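Local coordinates for CAMK/CAMK2 protein kinase (PDB 5IG1) that probably transfers phosphate from ATP to serine and threonine side chains of proteins, as the kinase-domain piece of a calmodulin-dependent kinase, at residues Lys111-Lys116 and Pro282-Arg287. Numbering follows the deposited sequence.
Sequences KFYNEK and PGSVHR
R287 N donates to Y113 O (2.9 Å), nearly in line with the carbonyl, and Y113 N reaches H286 ND1 (3.1 Å) close to the imidazole plane. With CG anti to the backbone N (chi1 166°), the H286 imidazole swings out so that ND1 meets Y113 N; its NE2 bonds to Q288. N114 is the N-cap of helix 115-134: OD1 takes D117 N, while ND2 meets S284 O (3.0 Å) from above the carbonyl plane. K116 NZ bonds to P282 O (3.0 Å).

The carboxylate of E115 receives G283 N on OE1 (2.8 Å), an almost straight bond (N-H...O 177°) arriving from above its plane, 73° out of it. T246 and W275 also bond to OE1. A water links OE2 to R287 NE, while R287 NH1 bonds to T290 OG1. Were E115 shortened to an alanine, G283 N and the W275 indole N-H would probably lose the acceptor they share.

Carbon contacts add to this: F112 CD1 lies against H286 CB (3.7 Å), their rings overlapping little, and P282 CG abuts K116 CG (3.8 Å). Together these contacts fasten the linker leading to helix 288-302 across the capped N-terminus of helix 115-134, in the helical C-lobe of the protein kinase fold.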
# COMPACT_ATOMS: atom_id res chain seq x y z
N LYS A 111 14.74 -15.98 -6.76
CA LYS A 111 14.89 -17.36 -7.20
C LYS A 111 14.05 -18.31 -6.36
O LYS A 111 13.82 -19.45 -6.78
CB LYS A 111 16.36 -17.79 -7.13
CG LYS A 111 16.87 -18.04 -5.72
CD LYS A 111 18.13 -18.90 -5.72
CE LYS A 111 17.86 -20.31 -6.24
NZ LYS A 111 16.89 -21.05 -5.38
N PHE A 112 13.60 -17.86 -5.19
CA PHE A 112 12.81 -18.69 -4.30
C PHE A 112 11.75 -17.82 -3.66
O PHE A 112 12.06 -16.77 -3.09
CB PHE A 112 13.69 -19.35 -3.22
CG PHE A 112 12.93 -20.22 -2.27
CD1 PHE A 112 12.58 -21.52 -2.61
CD2 PHE A 112 12.58 -19.75 -1.01
CE1 PHE A 112 11.89 -22.33 -1.73
CE2 PHE A 112 11.89 -20.56 -0.12
CZ PHE A 112 11.54 -21.85 -0.48
N TYR A 113 10.50 -18.26 -3.76
CA TYR A 113 9.37 -17.51 -3.21
C TYR A 113 8.29 -18.52 -2.88
O TYR A 113 7.88 -19.31 -3.74
CB TYR A 113 8.87 -16.47 -4.21
CG TYR A 113 7.63 -15.74 -3.77
CD1 TYR A 113 7.69 -14.77 -2.78
CD2 TYR A 113 6.40 -16.01 -4.35
CE1 TYR A 113 6.55 -14.10 -2.37
CE2 TYR A 113 5.26 -15.34 -3.95
CZ TYR A 113 5.34 -14.39 -2.95
OH TYR A 113 4.20 -13.72 -2.54
N ASN A 114 7.84 -18.51 -1.63
CA ASN A 114 6.86 -19.47 -1.15
C ASN A 114 5.87 -18.75 -0.26
O ASN A 114 5.97 -17.54 -0.02
CB ASN A 114 7.55 -20.63 -0.42
CG ASN A 114 8.37 -20.18 0.77
OD1 ASN A 114 8.69 -19.00 0.91
ND2 ASN A 114 8.72 -21.13 1.63
N GLU A 115 4.89 -19.51 0.25
CA GLU A 115 3.87 -18.91 1.09
C GLU A 115 4.46 -18.28 2.34
O GLU A 115 3.88 -17.33 2.88
CB GLU A 115 2.83 -19.95 1.51
CG GLU A 115 1.89 -20.42 0.44
CD GLU A 115 0.82 -21.32 1.01
OE1 GLU A 115 0.58 -21.22 2.23
OE2 GLU A 115 0.24 -22.13 0.26
N LYS A 116 5.58 -18.80 2.83
CA LYS A 116 6.20 -18.23 4.02
C LYS A 116 6.68 -16.81 3.76
O LYS A 116 6.49 -15.92 4.59
CB LYS A 116 7.35 -19.12 4.50
CG LYS A 116 6.91 -20.51 4.93
CD LYS A 116 8.08 -21.33 5.43
CE LYS A 116 7.68 -22.78 5.66
NZ LYS A 116 6.63 -22.91 6.71
N PRO A 282 2.22 -21.52 6.78
CA PRO A 282 2.28 -21.28 5.33
C PRO A 282 3.11 -22.33 4.61
O PRO A 282 4.03 -22.92 5.17
CB PRO A 282 2.91 -19.89 5.22
CG PRO A 282 3.57 -19.65 6.51
CD PRO A 282 2.73 -20.35 7.53
N GLY A 283 2.75 -22.56 3.35
CA GLY A 283 3.45 -23.53 2.55
C GLY A 283 4.91 -23.17 2.34
O GLY A 283 5.33 -22.01 2.47
N SER A 284 5.70 -24.19 2.02
CA SER A 284 7.14 -24.04 1.84
C SER A 284 7.60 -24.19 0.41
O SER A 284 8.67 -23.67 0.06
CB SER A 284 7.89 -25.06 2.69
OG SER A 284 7.63 -26.37 2.21
N VAL A 285 6.83 -24.88 -0.44
CA VAL A 285 7.27 -25.15 -1.80
C VAL A 285 7.41 -23.84 -2.56
O VAL A 285 6.65 -22.89 -2.34
CB VAL A 285 6.30 -26.13 -2.49
CG1 VAL A 285 4.96 -25.46 -2.77
CG2 VAL A 285 6.91 -26.67 -3.78
N HIS A 286 8.40 -23.79 -3.45
CA HIS A 286 8.61 -22.63 -4.30
C HIS A 286 7.52 -22.54 -5.37
O HIS A 286 7.22 -23.54 -6.04
CB HIS A 286 9.99 -22.72 -4.95
CG HIS A 286 10.19 -21.77 -6.09
ND1 HIS A 286 10.56 -20.46 -5.90
CD2 HIS A 286 10.08 -21.94 -7.43
CE1 HIS A 286 10.68 -19.86 -7.07
NE2 HIS A 286 10.39 -20.74 -8.01
N ARG A 287 6.94 -21.36 -5.53
CA ARG A 287 5.86 -21.14 -6.50
C ARG A 287 6.41 -20.35 -7.69
O ARG A 287 6.26 -19.13 -7.78
CB ARG A 287 4.67 -20.42 -5.86
CG ARG A 287 4.47 -20.72 -4.41
CD ARG A 287 3.05 -20.38 -3.97
NE ARG A 287 2.14 -21.49 -4.20
CZ ARG A 287 1.28 -21.54 -5.21
NH1 ARG A 287 1.21 -20.54 -6.08
NH2 ARG A 287 0.50 -22.60 -5.36
O HOH W 1 2.31 -23.01 -1.31